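Local coordinates for kinetochore protein Mis16 (Schizosaccharomyces japonicus, PDB 4XYH), which binds histones and, as a WD-repeat kinetochore protein, recognises histone H4 and, independently of it, the CENP-A-specific chaperone Scm3, at residues A[31-36]-A[376-381]; A[71-76]-A[391-396]; A[273-278]-A[312-317]; A[287-290]-A[296-299]; A[331-334]-A[340-343]. All coordinates share one frame; numbering follows the deposited sequence.

In the fold
The five contacts sample a seven-bladed WD beta-propeller. Contacts 4 and 5 are the equivalent hairpins of two adjacent blades, their centres about 9 Å apart, and they touch directly: W333 NE1 comes within 2.8 Å of A288 O, probably as a hydrogen bond. Contact 2 meets contact 5 through W396 CH2, which packs 3.7 Å from I340 CG2. Contact 1 reaches the blade of contact 5 at its outer strand, about 19 Å away between centres, where the N-terminal helix 19-40 rests. Contact 3 lies at the rim, about 13 Å from contact 4 and about 38 Å from contact 1, centre to centre.

Contact 1: residues A[31-36]-A[376-381]; sequences KLWKQN and FMHGGH
The W33 indole lies with one face against the backbone of G379 and G380, while its six-membered ring meets the H378 imidazole at an oblique angle. Over that indole face G379 C sits 3.7 Å and G380 CA 3.4 Å above the plane. The G380 methylene makes a CH-pi contact, CA being 3.5 Å from the centroid of the six-membered ring and 11° off its normal. The imidazole of H378 has G380 N above the centre of one face, and H381 CD2 lies in plane at its edge. The W33 and H378 rings are nearly perpendicular, planes 85° apart, with W33 CZ2 3.9 Å from H378 CE1. No hydrogen bond links the two segments directly; the Y41 hydroxyl joins them instead, bonded to both W33 NE1 and H378 ND1. H378 NE2 bonds to Q408 OE1, and the ring stacks on W410. Here the N-terminal helix 19-40 is laid on the propeller where strand 374-378, the outer strand of one blade, gives way to the last blade. G380 and H381 form the glycine-histidine pair of a WD repeat, and H381 NE2 bonds to S400 OG. W33 reaches this loop because its CG stands anti to the backbone N (chi1 172°), which carries the indole off the helix. The close fit depends on the bare backbone of G380: a beta-carbon there would clash with both W33 CZ2 and H378 CE1.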
# COMPACT_ATOMS: atom_id res chain seq x y z
N LYS A 31 18.74 18.57 -0.49
CA LYS A 31 20.06 18.78 0.10
C LYS A 31 19.93 19.25 1.56
O LYS A 31 20.59 18.71 2.47
CB LYS A 31 20.84 19.82 -0.71
CG LYS A 31 22.26 20.04 -0.22
CD LYS A 31 22.75 21.43 -0.61
CE LYS A 31 24.27 21.53 -0.57
NZ LYS A 31 24.72 22.90 -0.95
N LEU A 32 19.08 20.24 1.77
CA LEU A 32 18.79 20.73 3.11
C LEU A 32 18.24 19.61 3.99
O LEU A 32 18.69 19.43 5.13
CB LEU A 32 17.82 21.89 3.05
CG LEU A 32 17.72 22.69 4.34
CD1 LEU A 32 19.12 23.04 4.85
CD2 LEU A 32 16.87 23.96 4.15
N TRP A 33 17.26 18.86 3.46
CA TRP A 33 16.69 17.73 4.19
C TRP A 33 17.79 16.75 4.65
O TRP A 33 17.74 16.20 5.76
CB TRP A 33 15.65 16.98 3.33
CG TRP A 33 15.17 15.71 3.96
CD1 TRP A 33 14.13 15.57 4.84
CD2 TRP A 33 15.71 14.39 3.76
NE1 TRP A 33 13.99 14.25 5.21
CE2 TRP A 33 14.95 13.51 4.56
CE3 TRP A 33 16.74 13.87 2.99
CZ2 TRP A 33 15.20 12.14 4.61
CZ3 TRP A 33 16.99 12.51 3.03
CH2 TRP A 33 16.22 11.66 3.84
N LYS A 34 18.77 16.54 3.79
CA LYS A 34 19.85 15.61 4.08
C LYS A 34 20.73 16.13 5.23
O LYS A 34 21.26 15.34 6.01
CB LYS A 34 20.70 15.38 2.83
CG LYS A 34 21.34 14.00 2.76
CD LYS A 34 21.30 13.46 1.32
CE LYS A 34 22.58 13.79 0.55
NZ LYS A 34 23.80 13.16 1.17
N GLN A 35 20.86 17.44 5.34
CA GLN A 35 21.61 18.02 6.45
C GLN A 35 20.85 17.91 7.76
O GLN A 35 21.45 17.82 8.83
CB GLN A 35 21.94 19.48 6.17
CG GLN A 35 22.94 19.71 5.04
CD GLN A 35 23.07 21.17 4.66
OE1 GLN A 35 22.51 22.05 5.33
NE2 GLN A 35 23.80 21.44 3.59
N ASN A 36 19.52 17.94 7.69
CA ASN A 36 18.69 17.94 8.89
C ASN A 36 18.34 16.56 9.42
O ASN A 36 17.74 16.43 10.49
CB ASN A 36 17.40 18.70 8.63
CG ASN A 36 17.64 20.17 8.47
OD1 ASN A 36 18.62 20.70 9.00
ND2 ASN A 36 16.77 20.84 7.73
N PHE A 376 4.58 14.31 11.86
CA PHE A 376 5.88 14.19 11.17
C PHE A 376 5.73 14.22 9.66
O PHE A 376 4.79 13.65 9.10
CB PHE A 376 6.58 12.90 11.59
CG PHE A 376 8.00 12.79 11.11
CD1 PHE A 376 9.04 13.32 11.87
CD2 PHE A 376 8.31 12.11 9.95
CE1 PHE A 376 10.36 13.20 11.46
CE2 PHE A 376 9.63 11.99 9.53
CZ PHE A 376 10.66 12.54 10.28
N MET A 377 6.66 14.90 9.01
CA MET A 377 6.70 14.88 7.56
C MET A 377 8.03 14.34 7.09
O MET A 377 9.09 14.81 7.49
CB MET A 377 6.48 16.27 6.98
CG MET A 377 6.91 16.35 5.50
SD MET A 377 6.42 17.92 4.78
CE MET A 377 4.70 17.99 5.26
N HIS A 378 7.96 13.33 6.23
CA HIS A 378 9.15 12.78 5.61
C HIS A 378 9.38 13.44 4.25
O HIS A 378 8.58 13.27 3.32
CB HIS A 378 9.00 11.27 5.49
CG HIS A 378 10.05 10.62 4.66
ND1 HIS A 378 11.36 10.52 5.07
CD2 HIS A 378 9.98 10.01 3.45
CE1 HIS A 378 12.05 9.88 4.14
NE2 HIS A 378 11.23 9.56 3.15
N GLY A 379 10.48 14.19 4.13
CA GLY A 379 10.81 14.91 2.91
C GLY A 379 11.94 14.29 2.09
O GLY A 379 12.52 14.95 1.23
N GLY A 380 12.23 13.02 2.34
CA GLY A 380 13.34 12.35 1.67
C GLY A 380 13.14 11.93 0.22
O GLY A 380 14.11 11.61 -0.47
N HIS A 381 11.90 11.92 -0.26
CA HIS A 381 11.67 11.53 -1.66
C HIS A 381 11.66 12.73 -2.57
O HIS A 381 11.14 13.79 -2.23
CB HIS A 381 10.37 10.74 -1.80
CG HIS A 381 10.44 9.37 -1.20
ND1 HIS A 381 11.20 8.36 -1.74
CD2 HIS A 381 9.86 8.85 -0.09
CE1 HIS A 381 11.08 7.27 -1.01
NE2 HIS A 381 10.27 7.53 0.00

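Contact 2: residues A[71-76]-A[391-396]; sequences SIQKLL and NPNNKW
The side-chain amide of Q73 is gripped by three asparagines, N391, N393 and N394, and both of its ends are fully engaged. Q73 OE1 accepts two bonds of 2.9 Å, from N391 ND2 and N393 ND2, which arrive on opposite faces of the amide plane. The N393 donor stands well above that plane, whereas the N391 donor is only tilted from it. Q73 NE2 gives one hydrogen to N394 OD1 at 2.9 Å and the other to S71 OG at 3.2 Å, both acceptors lying in the amide plane, which settles the orientation of the group. The extended side chain (chi2 178°) carries it from the strand to the loop. N391 OD1 accepts from N393 N at 2.7 Å, an Asx turn. A second bond, from N394 N to N391 OD1 at 3.1 Å, extends it to an Asx motif that shapes the loop and leaves N391 ND2 directed at Q73. N393 is shared: ND2 also donates to F59 O, and OD1 accepts from G61 N. A water bonds to S71 OG and accepts from N394 ND2, closing a ring on that side. The whole is a polar clasp between neighbouring blades of the propeller, joining strand 70-77 to the loop between strands 385-390 and 398-402 of the blade that closes the ring.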
# COMPACT_ATOMS: atom_id res chain seq x y z
N SER A 71 19.14 -6.98 13.32
CA SER A 71 18.43 -8.12 12.76
C SER A 71 18.32 -7.99 11.25
O SER A 71 18.48 -6.90 10.68
CB SER A 71 17.04 -8.27 13.38
OG SER A 71 16.19 -7.22 12.96
N ILE A 72 18.06 -9.12 10.60
CA ILE A 72 17.89 -9.14 9.17
C ILE A 72 16.42 -9.39 8.89
O ILE A 72 15.83 -10.33 9.41
CB ILE A 72 18.77 -10.21 8.52
CG1 ILE A 72 20.23 -9.99 8.92
CG2 ILE A 72 18.61 -10.18 7.01
CD1 ILE A 72 21.16 -11.07 8.47
N GLN A 73 15.81 -8.53 8.07
CA GLN A 73 14.39 -8.65 7.77
C GLN A 73 14.17 -8.62 6.27
O GLN A 73 15.10 -8.37 5.51
CB GLN A 73 13.60 -7.54 8.48
CG GLN A 73 13.61 -7.70 10.00
CD GLN A 73 12.86 -6.60 10.74
OE1 GLN A 73 11.87 -6.05 10.25
NE2 GLN A 73 13.34 -6.27 11.93
N LYS A 74 12.95 -8.90 5.84
CA LYS A 74 12.68 -9.04 4.41
C LYS A 74 11.54 -8.15 3.92
O LYS A 74 10.59 -7.87 4.64
CB LYS A 74 12.36 -10.50 4.07
CG LYS A 74 13.56 -11.43 4.16
CD LYS A 74 13.15 -12.87 3.97
CE LYS A 74 14.38 -13.77 3.81
NZ LYS A 74 14.03 -15.21 3.99
N LEU A 75 11.65 -7.76 2.65
CA LEU A 75 10.62 -6.97 1.99
C LEU A 75 10.22 -7.63 0.70
O LEU A 75 11.06 -8.24 0.02
CB LEU A 75 11.09 -5.55 1.69
CG LEU A 75 11.55 -4.70 2.87
CD1 LEU A 75 13.02 -4.37 2.70
CD2 LEU A 75 10.74 -3.45 2.94
N LEU A 76 8.95 -7.47 0.37
CA LEU A 76 8.42 -7.90 -0.90
C LEU A 76 8.38 -6.70 -1.85
O LEU A 76 7.76 -5.68 -1.54
CB LEU A 76 7.04 -8.49 -0.70
CG LEU A 76 6.32 -8.97 -1.94
CD1 LEU A 76 6.97 -10.26 -2.47
CD2 LEU A 76 4.87 -9.17 -1.57
N ASN A 391 6.61 -1.39 9.00
CA ASN A 391 7.30 -2.58 9.49
C ASN A 391 6.56 -3.11 10.73
O ASN A 391 6.42 -2.40 11.71
CB ASN A 391 8.76 -2.22 9.80
CG ASN A 391 9.59 -3.40 10.25
OD1 ASN A 391 9.11 -4.29 10.94
ND2 ASN A 391 10.86 -3.41 9.87
N PRO A 392 6.06 -4.36 10.68
CA PRO A 392 5.30 -4.91 11.81
C PRO A 392 6.19 -5.48 12.92
O PRO A 392 5.70 -5.82 14.00
CB PRO A 392 4.49 -6.05 11.16
CG PRO A 392 5.45 -6.57 10.10
CD PRO A 392 6.14 -5.32 9.55
N ASN A 393 7.49 -5.57 12.64
CA ASN A 393 8.46 -6.18 13.54
C ASN A 393 9.10 -5.19 14.51
O ASN A 393 9.44 -5.56 15.63
CB ASN A 393 9.56 -6.85 12.72
CG ASN A 393 9.01 -7.81 11.67
OD1 ASN A 393 8.16 -8.65 11.97
ND2 ASN A 393 9.51 -7.68 10.44
N ASN A 394 9.32 -3.97 14.05
CA ASN A 394 9.95 -2.92 14.85
C ASN A 394 9.02 -1.72 15.00
O ASN A 394 8.27 -1.39 14.09
CB ASN A 394 11.25 -2.44 14.21
CG ASN A 394 12.27 -3.54 14.07
OD1 ASN A 394 11.93 -4.72 14.00
ND2 ASN A 394 13.54 -3.15 14.02
N LYS A 395 9.10 -1.06 16.13
CA LYS A 395 8.36 0.17 16.33
C LYS A 395 8.87 1.25 15.37
O LYS A 395 10.07 1.39 15.18
CB LYS A 395 8.49 0.65 17.78
CG LYS A 395 7.86 -0.27 18.83
CD LYS A 395 6.34 -0.20 18.76
CE LYS A 395 5.87 1.25 18.87
NZ LYS A 395 4.40 1.37 19.03
N TRP A 396 7.95 1.98 14.75
CA TRP A 396 8.28 3.20 14.02
C TRP A 396 9.28 3.04 12.89
O TRP A 396 10.09 3.93 12.66
CB TRP A 396 8.78 4.27 14.99
CG TRP A 396 7.66 4.74 15.85
CD1 TRP A 396 7.39 4.35 17.12
CD2 TRP A 396 6.61 5.63 15.46
NE1 TRP A 396 6.25 4.96 17.57
CE2 TRP A 396 5.75 5.75 16.57
CE3 TRP A 396 6.32 6.34 14.30
CZ2 TRP A 396 4.62 6.56 16.55
CZ3 TRP A 396 5.19 7.15 14.28
CH2 TRP A 396 4.36 7.25 15.39
O HOH W 1 16.31 -4.85 14.09

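Contact 3: residues A[273-278]-A[312-317]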
# COMPACT_ATOMS: atom_id res chain seq x y z
N ALA A 273 -24.37 -3.12 -3.25
CA ALA A 273 -23.42 -2.82 -2.19
C ALA A 273 -24.20 -2.64 -0.89
O ALA A 273 -25.26 -2.03 -0.89
CB ALA A 273 -22.64 -1.56 -2.52
N SER A 274 -23.68 -3.19 0.21
CA SER A 274 -24.26 -2.97 1.54
C SER A 274 -24.28 -1.50 1.93
O SER A 274 -25.20 -1.03 2.59
CB SER A 274 -23.50 -3.76 2.60
OG SER A 274 -23.63 -5.16 2.37
N GLN A 275 -23.24 -0.77 1.54
CA GLN A 275 -23.16 0.66 1.80
C GLN A 275 -22.45 1.31 0.63
O GLN A 275 -21.50 0.74 0.08
CB GLN A 275 -22.40 0.98 3.10
CG GLN A 275 -23.17 0.73 4.39
CD GLN A 275 -22.78 1.71 5.49
OE1 GLN A 275 -22.01 1.38 6.39
NE2 GLN A 275 -23.33 2.92 5.43
N CYS A 276 -22.91 2.50 0.24
CA CYS A 276 -22.27 3.23 -0.84
C CYS A 276 -22.51 4.72 -0.67
O CYS A 276 -23.65 5.19 -0.74
CB CYS A 276 -22.81 2.77 -2.20
SG CYS A 276 -22.22 3.77 -3.62
N VAL A 277 -21.45 5.48 -0.45
CA VAL A 277 -21.59 6.92 -0.33
C VAL A 277 -20.57 7.60 -1.21
O VAL A 277 -19.54 7.02 -1.56
CB VAL A 277 -21.40 7.41 1.12
CG1 VAL A 277 -22.34 6.70 2.09
CG2 VAL A 277 -19.96 7.20 1.55
N LYS A 278 -20.86 8.85 -1.57
CA LYS A 278 -19.85 9.70 -2.17
C LYS A 278 -18.92 10.15 -1.04
O LYS A 278 -19.37 10.76 -0.08
CB LYS A 278 -20.49 10.89 -2.89
CG LYS A 278 -19.47 11.91 -3.39
CD LYS A 278 -20.11 13.03 -4.19
CE LYS A 278 -20.97 13.92 -3.32
NZ LYS A 278 -20.98 15.34 -3.83
N ARG A 312 -20.61 3.34 11.02
CA ARG A 312 -21.97 3.46 11.54
C ARG A 312 -22.58 4.80 11.14
O ARG A 312 -23.74 5.06 11.43
CB ARG A 312 -21.98 3.28 13.06
CG ARG A 312 -21.63 1.86 13.50
CD ARG A 312 -21.22 1.82 14.97
NE ARG A 312 -20.03 2.64 15.22
CZ ARG A 312 -19.36 2.68 16.37
NH1 ARG A 312 -19.74 1.96 17.41
NH2 ARG A 312 -18.30 3.46 16.49
N ARG A 313 -21.79 5.62 10.47
CA ARG A 313 -22.24 6.94 10.02
C ARG A 313 -21.51 7.42 8.75
O ARG A 313 -20.89 8.48 8.76
CB ARG A 313 -22.06 7.97 11.16
CG ARG A 313 -22.85 9.28 11.01
CD ARG A 313 -22.35 10.32 12.00
NE ARG A 313 -21.12 10.97 11.56
CZ ARG A 313 -20.48 11.93 12.22
NH1 ARG A 313 -20.94 12.37 13.38
NH2 ARG A 313 -19.38 12.47 11.71
N LEU A 314 -21.58 6.64 7.68
CA LEU A 314 -20.86 7.00 6.45
C LEU A 314 -21.46 8.21 5.72
O LEU A 314 -20.86 8.75 4.79
CB LEU A 314 -20.80 5.80 5.51
CG LEU A 314 -19.90 4.65 5.99
CD1 LEU A 314 -19.74 3.58 4.92
CD2 LEU A 314 -18.55 5.19 6.39
N ASN A 315 -22.63 8.66 6.16
CA ASN A 315 -23.27 9.82 5.57
C ASN A 315 -22.64 11.12 6.05
O ASN A 315 -22.97 12.19 5.56
CB ASN A 315 -24.75 9.84 5.89
CG ASN A 315 -25.01 9.74 7.38
OD1 ASN A 315 -25.12 8.64 7.93
ND2 ASN A 315 -25.08 10.90 8.06
N GLN A 316 -21.75 11.02 7.03
CA GLN A 316 -21.10 12.20 7.57
C GLN A 316 -19.71 11.85 8.10
O GLN A 316 -19.55 11.15 9.10
CB GLN A 316 -21.97 12.83 8.68
CG GLN A 316 -21.34 14.04 9.33
CD GLN A 316 -22.11 14.50 10.56
OE1 GLN A 316 -23.17 13.96 10.88
NE2 GLN A 316 -21.57 15.50 11.26
N ARG A 317 -18.73 12.36 7.38
CA ARG A 317 -17.31 12.22 7.68
C ARG A 317 -16.97 12.57 9.15
O ARG A 317 -17.57 13.46 9.72
CB ARG A 317 -16.58 13.13 6.70
CG ARG A 317 -15.14 13.32 6.88
CD ARG A 317 -14.67 14.37 5.87
NE ARG A 317 -15.06 14.06 4.49
CZ ARG A 317 -14.46 14.60 3.44
NH1 ARG A 317 -13.46 15.46 3.61
NH2 ARG A 317 -14.84 14.29 2.21
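An apolar contact at the rim of the propeller sets L314, in the loop before the outer strand of one blade, against Q275 and V277 on the outer strand of the preceding blade. No hydrogen bond crosses it. V277 meets L314 at about a right angle: its CG1 lies 3.9 Å from L314 CB, and its two methyls straddle the carbonyl, CG1 and CG2 each 3.7 Å from L314 O. Q275 covers the far end of the leucine, with Q275 CD 3.6 Å from L314 CD1. Its side chain bends at chi2 (-148°), which lays the flat amide group against that methyl. With an alanine in place of Q275, L314 CD1 would probably lose the cover of the amide group on that side. The leucine is presented by a type I turn from R313 to Q316. R313 braces this turn, its NE and NH2 both bonding side-on to Q316 O at 2.9 Å, while Q316 CD lies 3.4 Å above the guanidinium plane. L314 also touches W309 of its own blade. Q275 itself follows S274 in a classic beta bulge opposite I262. Here the outermost strand of one WD blade packs on the loop between the third and fourth strands of the next, at the rim of the beta-propeller.

Contact 4: residues A[287-290]-A[296-299]; sequences VAFN and LLAT
A288 and A298 form a hydrogen-bonded antiparallel pair, A288 N to A298 O at 3.1 Å and A298 N to A288 O at 2.9 Å. A third bond, N290 N to L296 O, is 3.1 Å long and almost straight at 177°. This is the hairpin of the two innermost strands of a WD blade, and its connection is shaped by N290, whose OD1 accepts from the backbone N of F292 and N293. T299 OG1 bonds to both H280 NE2 and W309 NE1, the histidine-threonine-tryptophan bonds that mark a WD repeat. Packing builds on one face of the sheet, where V287, F289 and L297 meet. F289 and L297 lie side by side pointing the same way, with F289 CD1 3.7 Å from L297 CB. The leucine CG sits between its own backbone N and carbonyl carbon (chi1 63°), a turn that brings CD1 to 4.1 Å from V287 CG2. F289 also leans on L250 and T252 of the neighbouring blade; an alanine in its place would probably open a gap there and leave L297 CB without the F289 ring. On the other side of the strand pair N290 CB is 3.9 Å from L296 CB. The F289 ring turns its edge to the backbone, with L296 O in the ring plane, 3.9 Å from CD1.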
# COMPACT_ATOMS: atom_id res chain seq x y z
N VAL A 287 -7.79 3.35 0.65
CA VAL A 287 -8.71 3.10 1.75
C VAL A 287 -8.02 2.15 2.73
O VAL A 287 -7.27 1.26 2.32
CB VAL A 287 -10.04 2.50 1.25
CG1 VAL A 287 -9.78 1.22 0.46
CG2 VAL A 287 -11.04 2.26 2.41
N ALA A 288 -8.28 2.33 4.01
CA ALA A 288 -7.62 1.52 5.02
C ALA A 288 -8.44 1.45 6.31
O ALA A 288 -8.86 2.47 6.86
CB ALA A 288 -6.23 2.06 5.31
N PHE A 289 -8.68 0.22 6.76
CA PHE A 289 -9.30 -0.05 8.04
C PHE A 289 -8.28 0.05 9.17
O PHE A 289 -7.15 -0.42 9.04
CB PHE A 289 -9.92 -1.44 8.06
CG PHE A 289 -11.21 -1.55 7.32
CD1 PHE A 289 -12.30 -0.76 7.67
CD2 PHE A 289 -11.36 -2.49 6.31
CE1 PHE A 289 -13.50 -0.90 7.01
CE2 PHE A 289 -12.56 -2.63 5.65
CZ PHE A 289 -13.63 -1.83 6.00
N ASN A 290 -8.70 0.65 10.28
CA ASN A 290 -7.88 0.71 11.49
C ASN A 290 -7.87 -0.66 12.14
O ASN A 290 -8.93 -1.24 12.35
CB ASN A 290 -8.43 1.78 12.44
CG ASN A 290 -7.58 1.95 13.70
OD1 ASN A 290 -7.60 1.10 14.60
ND2 ASN A 290 -6.87 3.07 13.79
N LEU A 296 -13.50 2.20 12.42
CA LEU A 296 -12.78 3.34 11.85
C LEU A 296 -12.08 2.99 10.53
O LEU A 296 -11.49 1.90 10.41
CB LEU A 296 -11.75 3.88 12.84
CG LEU A 296 -10.99 5.16 12.44
CD1 LEU A 296 -11.94 6.30 12.17
CD2 LEU A 296 -10.02 5.57 13.52
N LEU A 297 -12.16 3.90 9.56
CA LEU A 297 -11.38 3.77 8.32
C LEU A 297 -11.01 5.14 7.73
O LEU A 297 -11.54 6.17 8.15
CB LEU A 297 -12.14 2.94 7.27
CG LEU A 297 -13.48 3.49 6.75
CD1 LEU A 297 -13.77 2.92 5.38
CD2 LEU A 297 -14.61 3.14 7.71
N ALA A 298 -10.10 5.13 6.76
CA ALA A 298 -9.62 6.37 6.15
C ALA A 298 -9.65 6.26 4.63
O ALA A 298 -9.45 5.18 4.08
CB ALA A 298 -8.21 6.68 6.62
N THR A 299 -9.90 7.39 3.97
CA THR A 299 -9.80 7.48 2.52
C THR A 299 -8.81 8.56 2.12
O THR A 299 -8.76 9.64 2.74
CB THR A 299 -11.18 7.78 1.86
OG1 THR A 299 -11.76 8.95 2.45
CG2 THR A 299 -12.13 6.61 2.04

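Contact 5: residues A[331-334]-A[340-343]; sequences VQWS and ILVT
L341 lies alongside W333, its CB over one face of the indole, 3.6 Å above the plane and nearest to CE3. From there the leucine runs back toward V331, and L341 CD1 meets V331 CG2 at 3.8 Å. The opposite face of the sheet carries Q332 and V342, whose CB and CG1 are likewise 3.8 Å apart. Beside the turn S334 CB rests 3.8 Å from I340 CB. Backbone bonds hold these pairs in place: Q332 N to V342 O at 2.9 Å, V342 N to Q332 O at 2.8 Å, and S334 N to I340 O at 2.8 Å, all within one antiparallel hairpin of the two inner strands of a WD blade. With chi1 at 160°, S334 OG swings away from its own N and into the connection, where it accepts from the backbone N of H336 and D337. Further out, T343 OG1 bonds to H324 NE2 and W353 NE1, the polar network of a WD repeat. Two indole-to-carbonyl bonds, W333 NE1 to A288 O of the preceding blade and W390 NE1 of the following one to Q332 O, link the successive hairpins. Q332 O thus takes one donor from within the blade and one from beyond it, and so couples the pairing of this hairpin to the next blade.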
# COMPACT_ATOMS: atom_id res chain seq x y z
N VAL A 331 -2.58 5.29 2.08
CA VAL A 331 -2.98 5.52 3.45
C VAL A 331 -2.80 4.21 4.20
O VAL A 331 -3.28 3.18 3.75
CB VAL A 331 -4.44 6.06 3.54
CG1 VAL A 331 -5.44 5.15 2.78
CG2 VAL A 331 -4.85 6.26 4.96
N GLN A 332 -2.07 4.23 5.31
CA GLN A 332 -1.81 3.00 6.06
C GLN A 332 -1.78 3.27 7.56
O GLN A 332 -1.02 4.13 8.03
CB GLN A 332 -0.49 2.37 5.65
CG GLN A 332 -0.44 1.93 4.20
CD GLN A 332 -0.61 0.45 4.05
OE1 GLN A 332 -1.27 -0.02 3.11
NE2 GLN A 332 -0.02 -0.31 4.97
N TRP A 333 -2.58 2.51 8.30
CA TRP A 333 -2.60 2.64 9.75
C TRP A 333 -1.37 1.98 10.36
O TRP A 333 -0.93 0.94 9.89
CB TRP A 333 -3.86 1.99 10.31
CG TRP A 333 -5.10 2.69 9.91
CD1 TRP A 333 -5.94 2.36 8.89
CD2 TRP A 333 -5.67 3.85 10.54
NE1 TRP A 333 -6.99 3.25 8.83
CE2 TRP A 333 -6.84 4.17 9.84
CE3 TRP A 333 -5.29 4.65 11.62
CZ2 TRP A 333 -7.66 5.25 10.19
CZ3 TRP A 333 -6.10 5.72 11.97
CH2 TRP A 333 -7.27 6.01 11.26
N SER A 334 -0.80 2.58 11.40
CA SER A 334 0.25 1.88 12.15
C SER A 334 -0.30 0.56 12.72
O SER A 334 -1.40 0.52 13.26
CB SER A 334 0.79 2.76 13.28
OG SER A 334 1.44 1.97 14.28
N ILE A 340 -2.38 6.33 15.04
CA ILE A 340 -1.32 6.73 14.13
C ILE A 340 -1.57 6.17 12.73
O ILE A 340 -1.79 4.96 12.57
CB ILE A 340 0.05 6.25 14.63
CG1 ILE A 340 0.34 6.78 16.05
CG2 ILE A 340 1.15 6.60 13.64
CD1 ILE A 340 0.58 8.27 16.15
N LEU A 341 -1.55 7.03 11.73
CA LEU A 341 -1.57 6.59 10.33
C LEU A 341 -0.60 7.40 9.47
O LEU A 341 -0.15 8.48 9.85
CB LEU A 341 -2.99 6.67 9.74
CG LEU A 341 -3.52 8.02 9.27
CD1 LEU A 341 -4.78 7.85 8.43
CD2 LEU A 341 -3.83 8.86 10.48
N VAL A 342 -0.26 6.85 8.32
CA VAL A 342 0.70 7.45 7.43
C VAL A 342 0.06 7.60 6.04
O VAL A 342 -0.75 6.76 5.63
CB VAL A 342 2.00 6.60 7.36
CG1 VAL A 342 1.78 5.26 6.63
CG2 VAL A 342 3.07 7.37 6.69
N THR A 343 0.38 8.70 5.35
CA THR A 343 -0.14 8.95 4.02
C THR A 343 1.00 9.40 3.09
O THR A 343 2.05 9.83 3.55
CB THR A 343 -1.25 10.04 4.02
OG1 THR A 343 -0.70 11.29 4.46
CG2 THR A 343 -2.39 9.64 4.93